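Local structure of single-stranded-DNA-specific exonuclease RecJ (Thermus thermophilus, 2ZXR) at residues A[30-34]-A[431-435]; A[540-546]-A[600-606]; A[556-561]-A[577-582]. The protein degrades single-stranded DNA as a metal-dependent exonuclease working in the 5' to 3' direction, with no detectable activity on single-stranded RNA. All coordinates share one frame; numbering follows the deposited sequence.

Contact 1 of 3, residues A[30-34]-A[431-435]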
# COMPACT_ATOMS: atom_id res chain seq x y z
N GLU A 30 -18.06 -3.72 5.32
CA GLU A 30 -16.99 -3.12 4.51
C GLU A 30 -15.63 -3.29 5.14
O GLU A 30 -14.71 -3.86 4.53
CB GLU A 30 -17.25 -1.63 4.30
CG GLU A 30 -18.52 -1.32 3.55
CD GLU A 30 -19.74 -1.43 4.43
OE1 GLU A 30 -19.58 -1.41 5.68
OE2 GLU A 30 -20.85 -1.53 3.87
N ALA A 31 -15.49 -2.79 6.36
CA ALA A 31 -14.24 -2.89 7.08
C ALA A 31 -13.86 -4.36 7.29
O ALA A 31 -12.69 -4.74 7.16
CB ALA A 31 -14.36 -2.17 8.42
N ALA A 32 -14.84 -5.20 7.61
CA ALA A 32 -14.55 -6.63 7.81
C ALA A 32 -13.98 -7.23 6.53
O ALA A 32 -13.17 -8.14 6.59
CB ALA A 32 -15.81 -7.38 8.24
N LEU A 33 -14.42 -6.74 5.38
CA LEU A 33 -13.91 -7.23 4.11
C LEU A 33 -12.40 -6.95 4.06
O LEU A 33 -11.59 -7.82 3.70
CB LEU A 33 -14.61 -6.49 2.97
CG LEU A 33 -15.49 -7.27 2.00
CD1 LEU A 33 -16.43 -6.31 1.25
CD2 LEU A 33 -14.59 -8.00 1.02
N ALA A 34 -12.03 -5.72 4.42
CA ALA A 34 -10.62 -5.30 4.43
C ALA A 34 -9.81 -6.15 5.42
O ALA A 34 -8.75 -6.70 5.07
CB ALA A 34 -10.53 -3.82 4.80
N LEU A 431 -11.73 -2.36 -2.88
CA LEU A 431 -12.27 -3.10 -1.76
C LEU A 431 -13.74 -3.43 -1.98
O LEU A 431 -14.17 -4.56 -1.83
CB LEU A 431 -12.16 -2.28 -0.46
CG LEU A 431 -12.00 -2.91 0.92
CD1 LEU A 431 -12.93 -2.18 1.89
CD2 LEU A 431 -12.25 -4.38 0.92
N ASP A 432 -14.51 -2.43 -2.38
CA ASP A 432 -15.94 -2.64 -2.57
C ASP A 432 -16.56 -1.36 -3.11
O ASP A 432 -15.87 -0.35 -3.26
CB ASP A 432 -16.55 -2.96 -1.20
CG ASP A 432 -18.03 -3.25 -1.26
OD1 ASP A 432 -18.70 -3.08 -0.21
OD2 ASP A 432 -18.54 -3.64 -2.34
N LEU A 433 -17.85 -1.43 -3.39
CA LEU A 433 -18.64 -0.29 -3.87
C LEU A 433 -18.78 0.60 -2.63
O LEU A 433 -19.00 0.09 -1.55
CB LEU A 433 -20.03 -0.76 -4.31
CG LEU A 433 -20.43 -1.08 -5.76
CD1 LEU A 433 -19.35 -0.63 -6.69
CD2 LEU A 433 -20.73 -2.58 -5.93
N LEU A 434 -18.65 1.91 -2.77
CA LEU A 434 -18.79 2.81 -1.62
C LEU A 434 -20.23 2.71 -1.08
O LEU A 434 -21.16 2.63 -1.86
CB LEU A 434 -18.53 4.26 -2.02
CG LEU A 434 -18.38 5.25 -0.87
CD1 LEU A 434 -17.02 5.04 -0.21
CD2 LEU A 434 -18.49 6.68 -1.37
N PRO A 435 -20.40 2.70 0.26
CA PRO A 435 -21.73 2.62 0.90
C PRO A 435 -22.48 3.93 0.70
O PRO A 435 -21.93 4.87 0.15
CB PRO A 435 -21.39 2.39 2.38
CG PRO A 435 -20.13 1.59 2.30
CD PRO A 435 -19.35 2.39 1.24
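Leu431 meets Glu30, Leu33 and Ala34 with the two ends of its branched side chain. The contact is helix-on-sheet packing. Helix 29-37 lies against the end of strand 426-433, in the mixed sheet that includes strands of the RecJ OB domain. No hydrogen bond links the two segments, and all the touching residues are buried.

CG of Leu431 stands anti to the backbone N (chi1 -150°), which turns both methyls to the helix although the bond to CB does not point at it. CD1 lies 3.6 Å from the carbonyl oxygen O of Glu30 and reaches CB of Ala34. CD2 sits 3.8 Å from CB of Leu33 and near the backbone N of Ala34. Leu33 adds a second touch: its CD1 is 4.2 Å from CB of Asp432, and the two side chains cross at about a right angle.

CG of Glu30 stands anti to its own carbonyl carbon, and the chain then bends at chi2 (78°). This brings the carboxylate past CG of Pro435; the two side chains run past each other in opposite directions. CG of Glu30 is 3.6 Å from CG of Pro435, and Glu30 OE2 is equally close.

The carboxylates of Glu30 and Asp432 are turned only 16° apart. From helix 624-639, Arg633 forms a salt bridge with Asp432. Arg625 makes a long, weak ion pair with Glu30, and Arg632 makes long, weak ones with both acids. These positive charges probably offset the closeness of the two acids, whose nearest oxygens, Glu30 OE2 and Asp432 OD1, are 4.9 Å apart.

Contact 2 of 3, residues A[540-546]-A[600-606]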
# COMPACT_ATOMS: atom_id res chain seq x y z
N PHE A 540 -22.12 -17.83 -14.08
CA PHE A 540 -23.18 -18.80 -14.35
C PHE A 540 -24.48 -18.00 -14.57
O PHE A 540 -25.41 -18.47 -15.22
CB PHE A 540 -23.33 -19.83 -13.21
CG PHE A 540 -23.92 -19.27 -11.94
CD1 PHE A 540 -25.30 -19.15 -11.79
CD2 PHE A 540 -23.09 -18.82 -10.90
CE1 PHE A 540 -25.85 -18.57 -10.62
CE2 PHE A 540 -23.61 -18.24 -9.74
CZ PHE A 540 -25.00 -18.11 -9.59
N ALA A 541 -24.53 -16.78 -14.05
CA ALA A 541 -25.70 -15.92 -14.21
C ALA A 541 -25.30 -14.68 -15.02
O ALA A 541 -24.38 -13.93 -14.64
CB ALA A 541 -26.26 -15.55 -12.84
N TYR A 542 -26.01 -14.46 -16.13
CA TYR A 542 -25.74 -13.38 -17.05
C TYR A 542 -26.82 -12.33 -17.12
O TYR A 542 -27.90 -12.59 -17.66
CB TYR A 542 -25.51 -13.95 -18.45
CG TYR A 542 -24.30 -14.85 -18.50
CD1 TYR A 542 -24.30 -16.10 -17.88
CD2 TYR A 542 -23.12 -14.43 -19.14
CE1 TYR A 542 -23.17 -16.91 -17.89
CE2 TYR A 542 -21.98 -15.23 -19.15
CZ TYR A 542 -22.02 -16.46 -18.53
OH TYR A 542 -20.88 -17.23 -18.54
N PRO A 543 -26.54 -11.13 -16.58
CA PRO A 543 -27.51 -10.03 -16.57
C PRO A 543 -28.00 -9.70 -17.97
O PRO A 543 -27.19 -9.59 -18.90
CB PRO A 543 -26.73 -8.86 -15.96
CG PRO A 543 -25.78 -9.54 -15.03
CD PRO A 543 -25.33 -10.77 -15.83
N LEU A 544 -29.30 -9.51 -18.07
CA LEU A 544 -29.96 -9.13 -19.32
C LEU A 544 -30.97 -8.05 -18.92
O LEU A 544 -31.67 -8.20 -17.92
CB LEU A 544 -30.70 -10.33 -19.91
CG LEU A 544 -31.45 -10.17 -21.23
CD1 LEU A 544 -30.47 -10.03 -22.38
CD2 LEU A 544 -32.33 -11.40 -21.45
N PRO A 545 -31.04 -6.95 -19.69
CA PRO A 545 -31.98 -5.85 -19.43
C PRO A 545 -33.42 -6.38 -19.40
O PRO A 545 -33.77 -7.26 -20.18
CB PRO A 545 -31.74 -4.91 -20.60
CG PRO A 545 -30.28 -5.14 -20.92
CD PRO A 545 -30.17 -6.65 -20.84
N LEU A 546 -34.24 -5.83 -18.50
CA LEU A 546 -35.63 -6.28 -18.38
C LEU A 546 -36.41 -6.23 -19.70
O LEU A 546 -37.19 -7.15 -20.01
CB LEU A 546 -36.39 -5.46 -17.34
CG LEU A 546 -37.85 -5.94 -17.19
CD1 LEU A 546 -37.86 -7.37 -16.68
CD2 LEU A 546 -38.62 -5.04 -16.22
N ARG A 600 -26.18 -21.90 -15.86
CA ARG A 600 -25.79 -21.02 -16.96
C ARG A 600 -27.11 -20.45 -17.45
O ARG A 600 -27.82 -21.04 -18.29
CB ARG A 600 -25.08 -21.75 -18.08
CG ARG A 600 -24.14 -20.84 -18.90
CD ARG A 600 -24.89 -19.71 -19.64
NE ARG A 600 -24.00 -18.91 -20.51
CZ ARG A 600 -24.41 -17.94 -21.33
NH1 ARG A 600 -23.53 -17.27 -22.06
NH2 ARG A 600 -25.70 -17.62 -21.42
N VAL A 601 -27.46 -19.30 -16.89
CA VAL A 601 -28.72 -18.66 -17.20
C VAL A 601 -28.58 -17.17 -17.44
O VAL A 601 -27.55 -16.56 -17.14
CB VAL A 601 -29.72 -18.89 -16.05
CG1 VAL A 601 -30.00 -20.37 -15.91
CG2 VAL A 601 -29.14 -18.34 -14.73
N GLU A 602 -29.65 -16.59 -18.00
CA GLU A 602 -29.67 -15.15 -18.26
C GLU A 602 -30.67 -14.62 -17.25
O GLU A 602 -31.77 -15.17 -17.09
CB GLU A 602 -30.11 -14.87 -19.68
CG GLU A 602 -29.06 -15.34 -20.65
CD GLU A 602 -29.42 -14.99 -22.07
OE1 GLU A 602 -29.83 -15.91 -22.80
OE2 GLU A 602 -29.30 -13.80 -22.44
N VAL A 603 -30.26 -13.56 -16.56
CA VAL A 603 -31.10 -13.03 -15.52
C VAL A 603 -31.45 -11.58 -15.68
O VAL A 603 -30.59 -10.74 -15.97
CB VAL A 603 -30.42 -13.23 -14.15
CG1 VAL A 603 -31.32 -12.74 -13.02
CG2 VAL A 603 -30.05 -14.70 -13.98
N ALA A 604 -32.73 -11.29 -15.53
CA ALA A 604 -33.22 -9.94 -15.62
C ALA A 604 -33.92 -9.69 -14.28
O ALA A 604 -34.32 -10.64 -13.59
CB ALA A 604 -34.21 -9.81 -16.77
N LEU A 605 -34.04 -8.43 -13.89
CA LEU A 605 -34.71 -8.12 -12.64
C LEU A 605 -35.90 -7.29 -13.05
O LEU A 605 -37.06 -7.69 -12.90
CB LEU A 605 -33.82 -7.28 -11.75
CG LEU A 605 -32.54 -7.94 -11.27
CD1 LEU A 605 -31.69 -6.89 -10.56
CD2 LEU A 605 -32.87 -9.13 -10.38
N GLY A 606 -35.57 -6.13 -13.59
CA GLY A 606 -36.57 -5.21 -14.03
C GLY A 606 -36.13 -3.76 -14.05
O GLY A 606 -34.93 -3.44 -14.08
O HOH W 1 -27.41 -12.05 -20.85
O HOH W 2 -33.23 -3.37 -16.76
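This is a parallel beta pairing at the edge of the five-stranded parallel sheet of the RecJ C-terminal domain. Strand 541-543 is an outermost strand, and strand 601-603 separates it from strand 587-588. Four backbone hydrogen bonds tie the pair, and each of the four is 2.8 Å long: Val601 N to Phe540 O, Tyr542 N to Val601 O, Val603 N to Tyr542 O and Leu544 N to Val603 O.

On the face of Tyr542 and Glu602, the guanidinium of Arg600 lies flat over the tyrosine ring as a cation-pi stack. Arg600 CZ is 3.8 Å from the Tyr542 ring centroid, and the planes differ by 19°. A bend at chi2 (-63°) folds the arginine chain back over the ring. Val601 O lies in the ring plane at its edge, 3.4 Å from Tyr542 CD1. Glu602 extends beyond CG, and its OE1 forms a salt bridge with Arg552 of helix 546-554.

The other face carries Ala541 and Val603, where Ala541 CB meets Val603 CG2 at 4.0 Å. Beyond the strands, a water accepts from Leu546 N and donates to Gly606 O, 3.2 Å from each of these two atoms.

Contact 3 of 3, residues A[556-561]-A[577-582]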
# COMPACT_ATOMS: atom_id res chain seq x y z
N GLY A 556 -42.27 -16.70 -26.04
CA GLY A 556 -42.37 -18.10 -25.65
C GLY A 556 -41.15 -18.79 -25.06
O GLY A 556 -41.16 -20.01 -24.87
N GLU A 557 -40.09 -18.05 -24.76
CA GLU A 557 -38.89 -18.65 -24.18
C GLU A 557 -39.22 -19.22 -22.79
O GLU A 557 -39.94 -18.61 -22.01
CB GLU A 557 -37.77 -17.60 -24.07
CG GLU A 557 -36.41 -18.18 -23.66
CD GLU A 557 -35.23 -17.22 -23.91
OE1 GLU A 557 -35.30 -16.41 -24.87
OE2 GLU A 557 -34.23 -17.29 -23.16
N GLY A 558 -38.73 -20.43 -22.51
CA GLY A 558 -38.97 -21.00 -21.20
C GLY A 558 -38.43 -20.01 -20.17
O GLY A 558 -37.27 -19.59 -20.28
N VAL A 559 -39.27 -19.62 -19.21
CA VAL A 559 -38.88 -18.64 -18.20
C VAL A 559 -39.34 -18.89 -16.77
O VAL A 559 -40.39 -19.49 -16.51
CB VAL A 559 -39.38 -17.24 -18.58
CG1 VAL A 559 -38.82 -16.85 -19.92
CG2 VAL A 559 -40.90 -17.21 -18.61
N TYR A 560 -38.53 -18.36 -15.85
CA TYR A 560 -38.80 -18.46 -14.43
C TYR A 560 -39.10 -17.10 -13.83
O TYR A 560 -38.37 -16.14 -14.06
CB TYR A 560 -37.61 -19.11 -13.72
CG TYR A 560 -37.58 -18.89 -12.21
CD1 TYR A 560 -36.64 -18.04 -11.64
CD2 TYR A 560 -38.49 -19.55 -11.36
CE1 TYR A 560 -36.58 -17.83 -10.26
CE2 TYR A 560 -38.45 -19.35 -9.97
CZ TYR A 560 -37.48 -18.49 -9.43
OH TYR A 560 -37.41 -18.27 -8.07
N VAL A 561 -40.21 -17.02 -13.10
CA VAL A 561 -40.61 -15.81 -12.40
C VAL A 561 -40.81 -16.30 -10.96
O VAL A 561 -41.64 -17.18 -10.70
CB VAL A 561 -41.97 -15.25 -12.91
CG1 VAL A 561 -42.35 -14.00 -12.11
CG2 VAL A 561 -41.90 -14.91 -14.38
N PHE A 577 -46.77 -16.69 -20.56
CA PHE A 577 -45.35 -17.04 -20.54
C PHE A 577 -45.22 -18.54 -20.32
O PHE A 577 -46.06 -19.16 -19.67
CB PHE A 577 -44.59 -16.34 -19.40
CG PHE A 577 -44.40 -14.86 -19.60
CD1 PHE A 577 -43.55 -14.15 -18.76
CD2 PHE A 577 -45.05 -14.18 -20.62
CE1 PHE A 577 -43.34 -12.79 -18.93
CE2 PHE A 577 -44.86 -12.82 -20.81
CZ PHE A 577 -43.99 -12.12 -19.97
N ARG A 578 -44.16 -19.12 -20.88
CA ARG A 578 -43.89 -20.53 -20.70
C ARG A 578 -43.11 -20.64 -19.36
O ARG A 578 -41.88 -20.75 -19.33
CB ARG A 578 -43.05 -21.07 -21.88
CG ARG A 578 -42.75 -22.57 -21.81
CD ARG A 578 -41.80 -23.07 -22.92
NE ARG A 578 -41.26 -24.37 -22.56
CZ ARG A 578 -40.04 -24.82 -22.85
NH1 ARG A 578 -39.68 -26.03 -22.45
NH2 ARG A 578 -39.18 -24.07 -23.54
N LEU A 579 -43.86 -20.60 -18.26
CA LEU A 579 -43.31 -20.68 -16.90
C LEU A 579 -42.66 -22.01 -16.56
O LEU A 579 -43.23 -23.07 -16.81
CB LEU A 579 -44.38 -20.40 -15.86
CG LEU A 579 -44.76 -18.94 -15.68
CD1 LEU A 579 -43.50 -18.15 -15.31
CD2 LEU A 579 -45.40 -18.39 -16.96
N LEU A 580 -41.46 -21.92 -15.98
CA LEU A 580 -40.69 -23.09 -15.59
C LEU A 580 -39.96 -22.85 -14.27
O LEU A 580 -39.81 -21.71 -13.82
CB LEU A 580 -39.65 -23.41 -16.68
CG LEU A 580 -40.06 -23.90 -18.07
CD1 LEU A 580 -38.83 -23.84 -18.98
CD2 LEU A 580 -40.59 -25.36 -18.01
N PRO A 581 -39.50 -23.93 -13.62
CA PRO A 581 -38.77 -23.79 -12.36
C PRO A 581 -37.35 -23.37 -12.77
O PRO A 581 -36.84 -23.79 -13.82
CB PRO A 581 -38.83 -25.20 -11.78
CG PRO A 581 -38.77 -26.05 -13.01
CD PRO A 581 -39.72 -25.35 -13.96
N PRO A 582 -36.69 -22.56 -11.94
CA PRO A 582 -35.33 -22.05 -12.19
C PRO A 582 -34.28 -23.05 -12.68
O PRO A 582 -33.46 -22.73 -13.55
CB PRO A 582 -34.95 -21.40 -10.87
CG PRO A 582 -35.72 -22.24 -9.84
CD PRO A 582 -37.07 -22.36 -10.52
O HOH W 3 -39.48 -22.45 -25.48
O HOH W 4 -42.39 -17.37 -22.24
O HOH W 5 -41.41 -20.00 -13.16
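The ring of Tyr560 takes Pro582 on one face and the carbonyl of Leu580 at its edge. Pro582 CB stands over the ring centre as a CH-pi contact, 3.8 Å from the Tyr560 centroid and 7° off the ring normal. Pro582 CD lies over the same face, nearer the CD2-CE2 side. Leu580 O is in the ring plane, 3.5 Å from Tyr560 CD2. The rings of Tyr560 and Trp588 also form a T-shaped (edge-to-face) pair. The guanidinium of Arg578 has Leu580 CD1 over the centre of one face.

These groups flank the parallel pairing of a beta-alpha-beta unit in the RecJ C-terminal domain. Strand 558-560, helix 566-573 and strand 578-579 form the unit, the last an outermost strand of the sheet. Val559 N donates to Arg578 O at 2.8 Å, nearly straight at 173°. Leu580 N then donates to Val559 O at 2.7 Å, from above the carbonyl plane.

Apolar side chains fill the face of Val559 and Leu579. Val559 CG2 sits between its own backbone N and carbonyl carbon (chi1 -58°), and from there it reaches Phe577 CB at 3.9 Å. Leu579 CD1 packs on Val561 CG2 at 3.7 Å. Ala572 of helix 566-573 touches Phe577, Leu579 and Val561.

At the other end, Gly556 leaves the preceding helix in a Schellman motif, and the Arg578 side chain, extended from CG to NE, runs past the carbonyl oxygen of Gly556. Two waters bridge here. One joins Gly556 O to Arg578 NH2; the other donates to Glu557 O and accepts from Arg578 N, 2.8 Å from each.

From the N terminus, helix 29-37 comes first. Contact 1 brings it against strand 426-433 and closes a loop of nearly 400 residues, which holds the DHH and DHHA1 regions. Contacts 2 and 3 follow it in series. Strand 541-543 opens contact 2, which closes at strand 601-603. Contact 3 opens and closes within that interval, so the two nest and do not cross. Both build one parallel sheet, at its two outer strands, and the centres of the two contacts are about 13 Å apart. Contact 1 packs a helix on a strand of a different sheet. Helix 624-639 touches both regions, and its Tyr638 hydroxyl is bonded to Leu605 N beside contact 2.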